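YCAC GENE product (PDB 1YAC) is probably a hydrolase of unknown specificity that forms octamers and belongs to the isochorismatase-like family of three-layer alpha-beta-alpha sandwich proteins. Local coordinates at residues F143-I146 with T147-A151. Residues are numbered along the deposited sequence; the frame is centred on the assembly and turned at random.
Sequences FNEI and TRHSA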
ATOM      1  N   PHE A 143       3.163  -0.374  17.323  1.00  6.90           N
ATOM      2  CA  PHE A 143       3.967  -1.184  16.412  1.00  7.53           C
ATOM      3  C   PHE A 143       3.530  -1.193  14.943  1.00  7.48           C
ATOM      4  O   PHE A 143       4.338  -0.936  14.053  1.00  6.73           O
ATOM      5  CB  PHE A 143       4.033  -2.639  16.914  1.00  6.63           C
ATOM      6  CG  PHE A 143       4.499  -2.772  18.337  1.00  8.03           C
ATOM      7  CD1 PHE A 143       5.864  -2.776  18.647  1.00  7.23           C
ATOM      8  CD2 PHE A 143       3.575  -2.862  19.380  1.00  7.50           C
ATOM      9  CE1 PHE A 143       6.299  -2.858  19.973  1.00  7.64           C
ATOM     10  CE2 PHE A 143       3.996  -2.942  20.713  1.00  7.40           C
ATOM     11  CZ  PHE A 143       5.358  -2.940  21.009  1.00  9.18           C
ATOM     12  N   ASN A 144       2.246  -1.439  14.695  1.00  6.49           N
ATOM     13  CA  ASN A 144       1.757  -1.552  13.332  1.00  7.10           C
ATOM     14  C   ASN A 144       0.242  -1.378  13.298  1.00  6.99           C
ATOM     15  O   ASN A 144      -0.377  -1.144  14.334  1.00  6.46           O
ATOM     16  CB  ASN A 144       2.170  -2.922  12.746  1.00  7.02           C
ATOM     17  CG  ASN A 144       1.737  -4.094  13.624  1.00  6.04           C
ATOM     18  OD1 ASN A 144       0.548  -4.321  13.810  1.00  6.42           O
ATOM     19  ND2 ASN A 144       2.712  -4.831  14.183  1.00  7.19           N
ATOM     20  N   GLU A 145      -0.345  -1.482  12.102  1.00  7.40           N
ATOM     21  CA  GLU A 145      -1.782  -1.303  11.928  1.00  8.42           C
ATOM     22  C   GLU A 145      -2.639  -2.333  12.635  1.00  7.82           C
ATOM     23  O   GLU A 145      -3.759  -2.021  13.056  1.00  8.33           O
ATOM     24  CB  GLU A 145      -2.153  -1.163  10.444  1.00 10.05           C
ATOM     25  CG  GLU A 145      -1.666   0.173   9.865  1.00 16.34           C
ATOM     26  CD  GLU A 145      -2.047   0.396   8.400  1.00 23.46           C
ATOM     27  OE1 GLU A 145      -2.918  -0.333   7.875  1.00 26.25           O
ATOM     28  OE2 GLU A 145      -1.473   1.313   7.768  1.00 24.38           O
ATOM     29  N   ILE A 146      -2.134  -3.554  12.770  1.00  7.97           N
ATOM     30  CA  ILE A 146      -2.886  -4.585  13.482  1.00  8.36           C
ATOM     31  C   ILE A 146      -2.971  -4.265  14.983  1.00  7.97           C
ATOM     32  O   ILE A 146      -4.050  -4.323  15.564  1.00  7.51           O
ATOM     33  CB  ILE A 146      -2.277  -5.986  13.289  1.00  8.98           C
ATOM     34  CG1 ILE A 146      -2.458  -6.428  11.834  1.00 11.03           C
ATOM     35  CG2 ILE A 146      -2.924  -6.990  14.251  1.00  7.68           C
ATOM     36  CD1 ILE A 146      -1.865  -7.797  11.514  1.00 12.88           C
ATOM     37  N   THR A 147      -1.851  -3.892  15.599  1.00  7.32           N
ATOM     38  CA  THR A 147      -1.862  -3.578  17.029  1.00  6.62           C
ATOM     39  C   THR A 147      -2.717  -2.339  17.257  1.00  7.66           C
ATOM     40  O   THR A 147      -3.456  -2.253  18.253  1.00  8.42           O
ATOM     41  CB  THR A 147      -0.431  -3.400  17.626  1.00  6.55           C
ATOM     42  OG1 THR A 147       0.269  -2.339  16.955  1.00  6.88           O
ATOM     43  CG2 THR A 147       0.368  -4.703  17.477  1.00  6.32           C
ATOM     44  N   ARG A 148      -2.666  -1.408  16.306  1.00  7.41           N
ATOM     45  CA  ARG A 148      -3.468  -0.194  16.391  1.00  8.01           C
ATOM     46  C   ARG A 148      -4.969  -0.486  16.251  1.00  8.06           C
ATOM     47  O   ARG A 148      -5.751  -0.161  17.141  1.00  7.96           O
ATOM     48  CB  ARG A 148      -3.073   0.804  15.302  1.00  9.51           C
ATOM     49  CG  ARG A 148      -3.948   2.065  15.311  1.00 12.16           C
ATOM     50  CD  ARG A 148      -3.546   3.073  14.262  1.00 18.11           C
ATOM     51  NE  ARG A 148      -3.957   2.689  12.921  1.00 19.97           N
ATOM     52  CZ  ARG A 148      -3.247   2.882  11.806  1.00 20.11           C
ATOM     53  NH1 ARG A 148      -2.048   3.441  11.820  1.00 20.80           N
ATOM     54  NH2 ARG A 148      -3.799   2.597  10.646  1.00 19.68           N
ATOM     55  N   HIS A 149      -5.366  -1.079  15.124  1.00  7.55           N
ATOM     56  CA  HIS A 149      -6.778  -1.354  14.865  1.00  8.31           C
ATOM     57  C   HIS A 149      -7.436  -2.267  15.892  1.00  8.89           C
ATOM     58  O   HIS A 149      -8.622  -2.108  16.191  1.00  9.37           O
ATOM     59  CB  HIS A 149      -6.989  -1.854  13.430  1.00  9.77           C
ATOM     60  CG  HIS A 149      -6.737  -0.808  12.381  1.00 12.66           C
ATOM     61  ND1 HIS A 149      -6.237  -1.111  11.131  1.00 12.91           N
ATOM     62  CD2 HIS A 149      -6.906   0.539  12.401  1.00 14.48           C
ATOM     63  CE1 HIS A 149      -6.102   0.003  10.429  1.00 15.15           C
ATOM     64  NE2 HIS A 149      -6.501   1.019  11.173  1.00 14.28           N
ATOM     65  N   SER A 150      -6.678  -3.215  16.436  1.00  7.94           N
ATOM     66  CA  SER A 150      -7.194  -4.107  17.471  1.00  8.30           C
ATOM     67  C   SER A 150      -7.547  -3.262  18.704  1.00  7.91           C
ATOM     68  O   SER A 150      -8.621  -3.422  19.306  1.00  8.17           O
ATOM     69  CB  SER A 150      -6.156  -5.183  17.811  1.00  7.11           C
ATOM     70  OG  SER A 150      -6.040  -6.119  16.734  1.00  8.03           O
ATOM     71  N   ALA A 151      -6.672  -2.313  19.022  1.00  6.58           N
ATOM     72  CA  ALA A 151      -6.881  -1.412  20.146  1.00  7.30           C
ATOM     73  C   ALA A 151      -8.094  -0.509  19.891  1.00  8.13           C
ATOM     74  O   ALA A 151      -8.894  -0.279  20.798  1.00  7.39           O
ATOM     75  CB  ALA A 151      -5.633  -0.569  20.376  1.00  6.78           C
TER
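N144 and T147 meet side chain to side chain at about a right angle where helix 145-158 begins. The N144 carboxamide, with CG lodged between its own backbone N and carbonyl carbon (chi1 54°), curls back over the first turn and receives T147 N on OD1 at 3.0 Å, an almost straight bond (160° at the hydrogen) whose donor stands well off the amide plane. T147 CG2 packs obliquely above the carboxamide, 3.7 Å from N144 OD1, while T147 OG1 turns the other way, giving a bond to N144 O and sharing another with T142 OG1. N144 O also accepts R148 N at 3.0 Å, so two donors grip this first carbonyl. Replacing N144 with an alanine would probably leave T147 N without its capping acceptor in the first turn and remove the surface against which T147 CG2 rests. F143 brings its ring edge toward T147 OG1, and the same ring packs edge-to-face with F166 of a second subunit.

On the next flank E145 and R148 run side by side in the same direction. E145 CG lies over one face of the guanidinium, 3.3 Å from R148 NH2, with the carboxylate turned 31° from the guanidinium plane; the salt bridge from OE2 to NH2 is long, and the arginine also forms a salt bridge to D30 through NH1. S150 doubles back on the helix, its OG 2.9 Å from I146 O while S150 N reaches the same oxygen from the opposite face; OG also bonds T137 of the second subunit. The N144 to T147 bond is an asparagine N-cap, and the other contacts belong to the first turns of the helix that links strands 132-136 and 161-163 in a beta-alpha-beta unit of the isochorismatase-like fold, placed at a subunit interface.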